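Long-range contacts in extracellular invertase (Aspergillus kawachii, PDB 5XH8), which hydrolyses sucrose and related beta-fructofuranosides and shows high transfructosylation activity, probably building fructooligosaccharides such as 1-kestose: residues 453-458 / 545-550; 483-488 / 567-572; 500-505 / 514-519. All coordinates share one frame; numbering follows the deposited sequence.

Interaction 1. Residues 453-458 / 545-550; sequences EKFFVL and VVDNSV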
loop_
_atom_site.group_PDB
_atom_site.type_symbol
_atom_site.label_atom_id
_atom_site.label_comp_id
_atom_site.label_asym_id
_atom_site.label_seq_id
_atom_site.Cartn_x
_atom_site.Cartn_y
_atom_site.Cartn_z
ATOM N N GLU A 453 38.010 25.324 30.420
ATOM C CA GLU A 453 36.614 25.091 30.021
ATOM C C GLU A 453 36.379 23.655 29.596
ATOM O O GLU A 453 37.327 22.893 29.392
ATOM C CB GLU A 453 36.150 26.091 28.951
ATOM C CG GLU A 453 36.874 25.975 27.621
ATOM C CD GLU A 453 36.292 26.870 26.535
ATOM O OE1 GLU A 453 35.214 27.496 26.718
ATOM O OE2 GLU A 453 36.924 26.940 25.468
ATOM N N LYS A 454 35.097 23.295 29.461
ATOM C CA LYS A 454 34.706 21.917 29.224
ATOM C C LYS A 454 34.617 21.578 27.698
ATOM O O LYS A 454 33.707 20.873 27.252
ATOM C CB LYS A 454 33.378 21.659 29.934
ATOM C CG LYS A 454 33.404 21.939 31.433
ATOM C CD LYS A 454 32.071 21.606 32.093
ATOM C CE LYS A 454 32.100 22.005 33.572
ATOM N NZ LYS A 454 30.798 21.754 34.241
ATOM N N PHE A 455 35.583 22.075 26.933
ATOM C CA PHE A 455 35.646 21.923 25.487
ATOM C C PHE A 455 37.118 21.672 25.180
ATOM O O PHE A 455 37.913 22.602 25.175
ATOM C CB PHE A 455 35.134 23.185 24.779
ATOM C CG PHE A 455 33.709 23.553 25.124
ATOM C CD1 PHE A 455 33.423 24.394 26.208
ATOM C CD2 PHE A 455 32.648 23.092 24.351
ATOM C CE1 PHE A 455 32.109 24.745 26.521
ATOM C CE2 PHE A 455 31.344 23.452 24.642
ATOM C CZ PHE A 455 31.069 24.279 25.739
ATOM N N PHE A 456 37.503 20.412 25.040
ATOM C CA PHE A 456 38.898 20.083 24.796
ATOM C C PHE A 456 39.081 18.727 24.164
ATOM O O PHE A 456 38.202 17.874 24.254
ATOM C CB PHE A 456 39.726 20.110 26.119
ATOM C CG PHE A 456 39.265 19.124 27.169
ATOM C CD1 PHE A 456 39.804 17.848 27.234
ATOM C CD2 PHE A 456 38.309 19.486 28.108
ATOM C CE1 PHE A 456 39.378 16.947 28.191
ATOM C CE2 PHE A 456 37.870 18.589 29.064
ATOM C CZ PHE A 456 38.404 17.315 29.114
ATOM N N VAL A 457 40.259 18.539 23.564
ATOM C CA VAL A 457 40.750 17.224 23.153
ATOM C C VAL A 457 41.953 16.884 24.015
ATOM O O VAL A 457 42.818 17.738 24.204
ATOM C CB VAL A 457 41.238 17.197 21.682
ATOM C CG1 VAL A 457 41.696 15.784 21.303
ATOM C CG2 VAL A 457 40.157 17.714 20.737
ATOM N N LEU A 458 42.001 15.653 24.518
ATOM C CA LEU A 458 43.139 15.129 25.270
ATOM C C LEU A 458 43.655 13.906 24.532
ATOM O O LEU A 458 42.881 12.971 24.314
ATOM C CB LEU A 458 42.717 14.705 26.687
ATOM C CG LEU A 458 43.852 14.163 27.589
ATOM C CD1 LEU A 458 43.491 14.335 29.055
ATOM C CD2 LEU A 458 44.205 12.703 27.328
ATOM N N VAL A 545 37.596 13.428 23.388
ATOM C CA VAL A 545 37.025 14.683 22.919
ATOM C C VAL A 545 35.856 14.979 23.842
ATOM O O VAL A 545 34.879 14.211 23.890
ATOM C CB VAL A 545 36.522 14.616 21.465
ATOM C CG1 VAL A 545 36.060 15.997 20.989
ATOM C CG2 VAL A 545 37.585 14.029 20.550
ATOM N N VAL A 546 35.953 16.091 24.565
ATOM C CA VAL A 546 34.908 16.523 25.468
ATOM C C VAL A 546 34.320 17.795 24.891
ATOM O O VAL A 546 35.002 18.814 24.796
ATOM C CB VAL A 546 35.471 16.755 26.890
ATOM C CG1 VAL A 546 34.426 17.375 27.815
ATOM C CG2 VAL A 546 35.957 15.438 27.456
ATOM N N ASP A 547 33.049 17.729 24.507
ATOM C CA ASP A 547 32.342 18.878 23.954
ATOM C C ASP A 547 31.152 19.174 24.865
ATOM O O ASP A 547 29.994 18.776 24.605
ATOM C CB ASP A 547 31.943 18.583 22.495
ATOM C CG ASP A 547 31.407 19.771 21.783
ATOM O OD1 ASP A 547 31.298 20.872 22.378
ATOM O OD2 ASP A 547 31.071 19.608 20.591
ATOM N N ASN A 548 31.475 19.882 25.950
ATOM C CA ASN A 548 30.563 20.198 27.045
ATOM C C ASN A 548 30.097 18.935 27.779
ATOM O O ASN A 548 30.767 18.520 28.726
ATOM C CB ASN A 548 29.431 21.132 26.588
ATOM C CG ASN A 548 28.991 22.099 27.685
ATOM O OD1 ASN A 548 29.454 22.017 28.820
ATOM N ND2 ASN A 548 28.103 23.009 27.347
ATOM N N SER A 549 28.975 18.330 27.386
ATOM C CA SER A 549 28.518 17.064 27.959
ATOM C C SER A 549 28.728 15.860 27.047
ATOM O O SER A 549 28.459 14.740 27.461
ATOM C CB SER A 549 27.029 17.135 28.320
ATOM O OG SER A 549 26.202 17.291 27.178
ATOM N N VAL A 550 29.182 16.061 25.815
ATOM C CA VAL A 550 29.397 14.939 24.915
ATOM C C VAL A 550 30.829 14.453 25.050
ATOM O O VAL A 550 31.740 15.179 24.719
ATOM C CB VAL A 550 29.125 15.332 23.446
ATOM C CG1 VAL A 550 29.308 14.121 22.544
ATOM C CG2 VAL A 550 27.734 15.905 23.307
#
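The rings of Phe-455 and Phe-456 leave neighbouring residues of one strand on its two faces: Phe-456 is met by Val-546, Phe-455 by Asp-547 and Asn-548. Phe-456 lies alongside Val-546, both side chains pointing the same way. Chi1 of Phe-456 (61°) puts CG between the backbone N and the carbonyl carbon. CB of Val-546 sits over one face of the ring, 3.9 Å from the centroid of Phe-456 and 19° off the ring normal, a CH-pi contact displaced toward the rim, and CG2 of Val-546 reaches CZ of Phe-456 at 3.5 Å.

On the other strand face the Phe-455 ring runs beside Asn-548; CB of Asn-548 approaches CE2 of Phe-455 to 3.6 Å. Asp-547 meets the same ring at its edge, with OD1 3.3 Å from CD2 of Phe-455.

Between these two layers of side chains, strands 455-463 and 534-547 run antiparallel, at 176° over the short segments, in one sheet of the C-terminal beta-sandwich of family 32. Phe-456 and Val-546 form the hydrogen-bonded pair: N of Val-546 donates to O of Phe-456 at 2.9 Å and N of Phe-456 to O of Val-546 at 3.0 Å. Val-457 faces Val-545 in a non-hydrogen-bonded pair on the Phe-455 side. A type II' turn from Asp-547 to Val-550 then reverses the chain, while N of Asn-548 still bonds to O of Lys-454 at 2.8 Å.

The buried carboxylate of Asp-547 is satisfied by the backbone N of Arg-29 and Ala-30 and by His-31 ND1, and ND2 of Asn-548 by O of Arg-27. Arg-29 also makes a cation-pi contact with the Phe-455 ring.

Interaction 2. Residues 483-488 / 567-572; sequences EHESTT and SWYANS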
loop_
_atom_site.group_PDB
_atom_site.type_symbol
_atom_site.label_atom_id
_atom_site.label_comp_id
_atom_site.label_asym_id
_atom_site.label_seq_id
_atom_site.Cartn_x
_atom_site.Cartn_y
_atom_site.Cartn_z
ATOM N N GLU A 483 36.036 19.619 43.548
ATOM C CA GLU A 483 35.787 18.965 44.833
ATOM C C GLU A 483 34.460 18.172 44.828
ATOM O O GLU A 483 34.347 17.161 45.512
ATOM C CB GLU A 483 35.841 19.966 46.002
ATOM C CG GLU A 483 34.529 20.637 46.389
ATOM C CD GLU A 483 34.577 21.300 47.775
ATOM O OE1 GLU A 483 34.439 20.599 48.809
ATOM O OE2 GLU A 483 34.734 22.536 47.824
ATOM N N HIS A 484 33.470 18.626 44.059
ATOM C CA HIS A 484 32.144 17.994 44.036
ATOM C C HIS A 484 31.903 16.945 42.933
ATOM O O HIS A 484 30.954 16.187 43.026
ATOM C CB HIS A 484 31.081 19.079 43.935
ATOM C CG HIS A 484 31.068 20.005 45.112
ATOM N ND1 HIS A 484 30.721 19.584 46.382
ATOM C CD2 HIS A 484 31.378 21.319 45.219
ATOM C CE1 HIS A 484 30.813 20.603 47.218
ATOM N NE2 HIS A 484 31.209 21.665 46.538
ATOM N N GLU A 485 32.734 16.926 41.893
ATOM C CA GLU A 485 32.503 16.068 40.706
ATOM C C GLU A 485 33.805 15.552 40.119
ATOM O O GLU A 485 34.858 16.174 40.271
ATOM C CB GLU A 485 31.767 16.846 39.597
ATOM C CG GLU A 485 30.416 17.420 39.990
ATOM C CD GLU A 485 29.842 18.404 38.977
ATOM O OE1 GLU A 485 30.534 19.354 38.546
ATOM O OE2 GLU A 485 28.652 18.263 38.636
ATOM N N SER A 486 33.707 14.424 39.424
ATOM C CA SER A 486 34.804 13.886 38.637
ATOM C C SER A 486 34.298 12.787 37.703
ATOM O O SER A 486 33.343 12.080 38.005
ATOM C CB SER A 486 35.906 13.294 39.542
ATOM O OG SER A 486 35.382 12.237 40.318
ATOM N N THR A 487 35.002 12.610 36.602
ATOM C CA THR A 487 34.742 11.499 35.701
ATOM C C THR A 487 36.047 10.774 35.441
ATOM O O THR A 487 37.057 11.425 35.183
ATOM C CB THR A 487 34.174 12.033 34.372
ATOM O OG1 THR A 487 32.948 12.719 34.637
ATOM C CG2 THR A 487 33.945 10.896 33.403
ATOM N N THR A 488 36.025 9.445 35.469
ATOM C CA THR A 488 37.244 8.666 35.261
ATOM C C THR A 488 37.096 7.755 34.068
ATOM O O THR A 488 36.109 7.026 33.946
ATOM C CB THR A 488 37.626 7.870 36.525
ATOM O OG1 THR A 488 37.607 8.765 37.629
ATOM C CG2 THR A 488 39.016 7.327 36.415
ATOM N N SER A 567 28.356 17.249 33.851
ATOM C CA SER A 567 28.875 17.956 35.031
ATOM C C SER A 567 28.189 19.318 35.155
ATOM O O SER A 567 27.895 19.988 34.146
ATOM C CB SER A 567 30.408 18.091 34.983
ATOM O OG SER A 567 30.820 19.097 34.079
ATOM N N TRP A 568 27.928 19.709 36.402
ATOM C CA TRP A 568 27.261 20.964 36.735
ATOM C C TRP A 568 28.195 22.166 36.975
ATOM O O TRP A 568 27.962 23.233 36.408
ATOM C CB TRP A 568 26.386 20.756 37.984
ATOM C CG TRP A 568 25.728 22.017 38.416
ATOM C CD1 TRP A 568 26.133 22.852 39.421
ATOM C CD2 TRP A 568 24.561 22.616 37.841
ATOM N NE1 TRP A 568 25.288 23.929 39.501
ATOM C CE2 TRP A 568 24.322 23.819 38.542
ATOM C CE3 TRP A 568 23.699 22.260 36.795
ATOM C CZ2 TRP A 568 23.244 24.653 38.250
ATOM C CZ3 TRP A 568 22.631 23.101 36.492
ATOM C CH2 TRP A 568 22.411 24.277 37.218
ATOM N N TYR A 569 29.184 21.997 37.859
ATOM C CA TYR A 569 29.937 23.124 38.437
ATOM C C TYR A 569 30.918 23.710 37.424
ATOM O O TYR A 569 31.599 22.979 36.704
ATOM C CB TYR A 569 30.692 22.704 39.737
ATOM C CG TYR A 569 29.800 22.521 40.944
ATOM C CD1 TYR A 569 29.327 23.625 41.660
ATOM C CD2 TYR A 569 29.422 21.249 41.385
ATOM C CE1 TYR A 569 28.492 23.470 42.770
ATOM C CE2 TYR A 569 28.590 21.087 42.502
ATOM C CZ TYR A 569 28.132 22.211 43.186
ATOM O OH TYR A 569 27.306 22.070 44.269
ATOM N N ALA A 570 30.983 25.036 37.387
ATOM C CA ALA A 570 31.858 25.769 36.478
ATOM C C ALA A 570 33.320 25.301 36.585
ATOM O O ALA A 570 34.007 25.184 35.557
ATOM C CB ALA A 570 31.743 27.265 36.732
ATOM N N ASN A 571 33.730 24.966 37.815
ATOM C CA ASN A 571 35.087 24.507 38.170
ATOM C C ASN A 571 35.395 23.085 37.861
ATOM O O ASN A 571 36.492 22.655 38.152
ATOM C CB ASN A 571 35.289 24.546 39.698
ATOM C CG ASN A 571 35.288 25.921 40.246
ATOM O OD1 ASN A 571 35.120 26.905 39.515
ATOM N ND2 ASN A 571 35.451 26.016 41.560
ATOM N N SER A 572 34.438 22.304 37.382
ATOM C CA SER A 572 34.703 20.895 37.113
ATOM C C SER A 572 35.410 20.725 35.753
ATOM O O SER A 572 34.858 20.160 34.795
ATOM C CB SER A 572 33.414 20.090 37.235
ATOM O OG SER A 572 32.995 20.041 38.598
#
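A loop between strands 559-564 and 574-580, closed by a type I turn from Tyr-569 to Ser-572, is held by the carboxylate of Glu-485, which lies just ahead of strand 487-492 in the C-terminal beta-sandwich. Glu-485 is buried, and its chain is extended beyond CG, which carries CD toward the loop backbone.

Both carboxylate oxygens are used. OE2 takes the N-H of Trp-568 through its syn lone pair at 2.8 Å, in a nearly straight bond (171° at the hydrogen). OE1 takes two donors: N of Tyr-569 at 3.0 Å, on the syn side but 26° out of the carboxylate plane, and OG of Ser-572 at 2.6 Å, on the anti lone pair. Three bonds thus fix the rotation of the carboxylate and tie it to both ends of the turn. OE2 has a further donor in N of Ala-507, and OG of Ser-572 also bonds to OG of Ser-482. Such a ring of donors would be expected to favour the charged form of the acid.

Beside this grip, the exposed His-484 packs on Tyr-569 as an offset stack, centroids 4.8 Å apart and planes at 28°. The closest approach is CB of His-484 to CE2 of Tyr-569, 3.5 Å. CD2 of His-484 lies over one face of the tyrosine ring toward its rim, and CD1 of Trp-568 lies over the centre of the opposite face.

The acid thus ties the connection between strands 474-481 and 487-492 of one sheet to the loop that crosses into that sheet from strand 559-564 of the other, a link between loops of the family 32 beta-sandwich.

Interaction 3. Residues 500-505 / 514-519; sequences VDRSNT and GIDSSA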
loop_
_atom_site.group_PDB
_atom_site.type_symbol
_atom_site.label_atom_id
_atom_site.label_comp_id
_atom_site.label_asym_id
_atom_site.label_seq_id
_atom_site.Cartn_x
_atom_site.Cartn_y
_atom_site.Cartn_z
ATOM N N VAL A 500 34.207 4.129 31.364
ATOM C CA VAL A 500 33.919 5.480 31.804
ATOM C C VAL A 500 33.116 5.318 33.096
ATOM O O VAL A 500 31.967 4.850 33.084
ATOM C CB VAL A 500 33.142 6.310 30.757
ATOM C CG1 VAL A 500 33.011 7.751 31.226
ATOM C CG2 VAL A 500 33.838 6.276 29.399
ATOM N N ASP A 501 33.749 5.660 34.213
ATOM C CA ASP A 501 33.060 5.717 35.515
ATOM C C ASP A 501 32.373 7.082 35.671
ATOM O O ASP A 501 33.032 8.133 35.734
ATOM C CB ASP A 501 34.073 5.503 36.635
ATOM C CG ASP A 501 33.450 5.513 38.028
ATOM O OD1 ASP A 501 32.243 5.816 38.233
ATOM O OD2 ASP A 501 34.230 5.220 38.946
ATOM N N ARG A 502 31.047 7.048 35.760
ATOM C CA ARG A 502 30.230 8.252 35.877
ATOM C C ARG A 502 29.538 8.399 37.240
ATOM O O ARG A 502 28.714 9.317 37.435
ATOM C CB ARG A 502 29.193 8.286 34.725
ATOM C CG ARG A 502 29.826 8.475 33.353
ATOM C CD ARG A 502 28.796 8.752 32.263
ATOM N NE ARG A 502 27.802 7.681 32.210
ATOM C CZ ARG A 502 26.591 7.758 31.659
ATOM N NH1 ARG A 502 26.172 8.856 31.035
ATOM N NH2 ARG A 502 25.801 6.690 31.715
ATOM N N SER A 503 29.882 7.536 38.198
ATOM C CA SER A 503 29.260 7.605 39.521
ATOM C C SER A 503 29.372 8.991 40.183
ATOM O O SER A 503 28.464 9.388 40.875
ATOM C CB SER A 503 29.832 6.530 40.451
ATOM O OG SER A 503 31.231 6.692 40.597
ATOM N N ASN A 504 30.443 9.739 39.923
ATOM C CA ASN A 504 30.650 11.072 40.516
ATOM C C ASN A 504 30.584 12.237 39.518
ATOM O O ASN A 504 30.884 13.380 39.897
ATOM C CB ASN A 504 32.025 11.071 41.229
ATOM C CG ASN A 504 32.194 12.214 42.234
ATOM O OD1 ASN A 504 33.222 12.915 42.239
ATOM N ND2 ASN A 504 31.210 12.396 43.092
ATOM N N THR A 505 30.178 11.968 38.258
ATOM C CA THR A 505 30.277 12.937 37.149
ATOM C C THR A 505 29.425 14.172 37.387
ATOM O O THR A 505 29.884 15.289 37.148
ATOM C CB THR A 505 29.865 12.295 35.788
ATOM O OG1 THR A 505 30.834 11.324 35.394
ATOM C CG2 THR A 505 29.728 13.329 34.675
ATOM N N GLY A 514 16.498 11.037 36.233
ATOM C CA GLY A 514 16.691 10.811 34.814
ATOM C C GLY A 514 18.050 11.217 34.290
ATOM O O GLY A 514 18.223 11.312 33.078
ATOM N N ILE A 515 19.007 11.450 35.191
ATOM C CA ILE A 515 20.371 11.791 34.815
ATOM C C ILE A 515 21.216 10.568 35.114
ATOM O O ILE A 515 21.677 10.354 36.240
ATOM C CB ILE A 515 20.878 13.073 35.501
ATOM C CG1 ILE A 515 19.897 14.217 35.190
ATOM C CG2 ILE A 515 22.295 13.410 35.020
ATOM C CD1 ILE A 515 20.352 15.598 35.569
ATOM N N ASP A 516 21.369 9.749 34.079
ATOM C CA ASP A 516 22.064 8.466 34.153
ATOM C C ASP A 516 23.498 8.640 34.690
ATOM O O ASP A 516 24.224 9.537 34.249
ATOM C CB ASP A 516 22.088 7.837 32.742
ATOM C CG ASP A 516 22.598 6.408 32.720
ATOM O OD1 ASP A 516 22.597 5.756 33.783
ATOM O OD2 ASP A 516 22.994 5.935 31.612
ATOM N N SER A 517 23.882 7.784 35.643
ATOM C CA SER A 517 25.264 7.730 36.157
ATOM C C SER A 517 25.913 6.338 36.041
ATOM O O SER A 517 27.002 6.122 36.570
ATOM C CB SER A 517 25.284 8.210 37.603
ATOM O OG SER A 517 24.495 7.343 38.404
ATOM N N SER A 518 25.262 5.422 35.317
ATOM C CA SER A 518 25.804 4.111 34.953
ATOM C C SER A 518 27.154 4.203 34.318
ATOM O O SER A 518 27.450 5.161 33.596
ATOM C CB SER A 518 24.947 3.446 33.867
ATOM O OG SER A 518 23.638 3.291 34.292
ATOM N N ALA A 519 27.921 3.139 34.500
ATOM C CA ALA A 519 29.221 3.013 33.896
ATOM C C ALA A 519 29.005 2.702 32.421
ATOM O O ALA A 519 27.993 2.122 32.060
ATOM C CB ALA A 519 30.033 1.908 34.593
HETATM O O HOH W 1 23.650 8.333 29.665
HETATM O O HOH W 2 29.559 5.077 36.518
#
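Arg-502 reaches across to 516-518 and takes the carbonyl oxygen of Ser-518 side-on with two nitrogens: NE at 2.9 Å, nearly in line with the C=O bond, and NH2, also at 2.9 Å, with the donor tilted 26° from the carbonyl plane. The acceptor lies in the guanidinium plane for both. NH2 also makes a salt bridge to OD2 of Asp-516 at 2.9 Å, a weak hydrogen bond in which guanidinium and carboxylate planes stand 86° apart. The bend at chi3 (-57°) puts NE where it meets Ser-518.

Water 1 joins NH1 of Arg-502 to OD2 of Asp-516, and water 2 joins N of Arg-502 to O of Ser-517.

Two Asx turns order the partners. OD1 of Asp-516 accepts from N and OG of Ser-518, OG at 2.7 Å on its syn lone pair, which orients both the acid and the loop. In the second, OD1 of Asp-501 accepts from N and OG of Ser-503.

NH1 of Arg-502 also bonds to O of Trp-564. The contact thus closes the connection from strand 497-501 to edge strand 520-523, against strand 559-564 of the other sheet, where Arg-502 touches Thr-563.

All three contacts lie in the C-terminal beta-sandwich. Interactions 1 and 2 have centres 13 Å apart and meet through Lys-454, whose NZ lies 2.7 Å from OG of Ser-567 and 2.9 Å from O of Tyr-569, probable hydrogen bonds; NZ also bonds to a glycerol, probably from the crystallisation liquor. Interactions 2 and 3, centres 12 Å apart, join between neighbouring strands 487-492 and 497-501 through O of Thr-488 and N of Asp-501 (2.7 Å) and, just beyond, through OG1 of Thr-487 and OG1 of Thr-505 (2.6 Å), both probable hydrogen bonds. Interactions 1 and 3 do not touch, nearest atoms about 7 Å apart. The Asp-516 side chain is about 11 Å from the bound sodium ion.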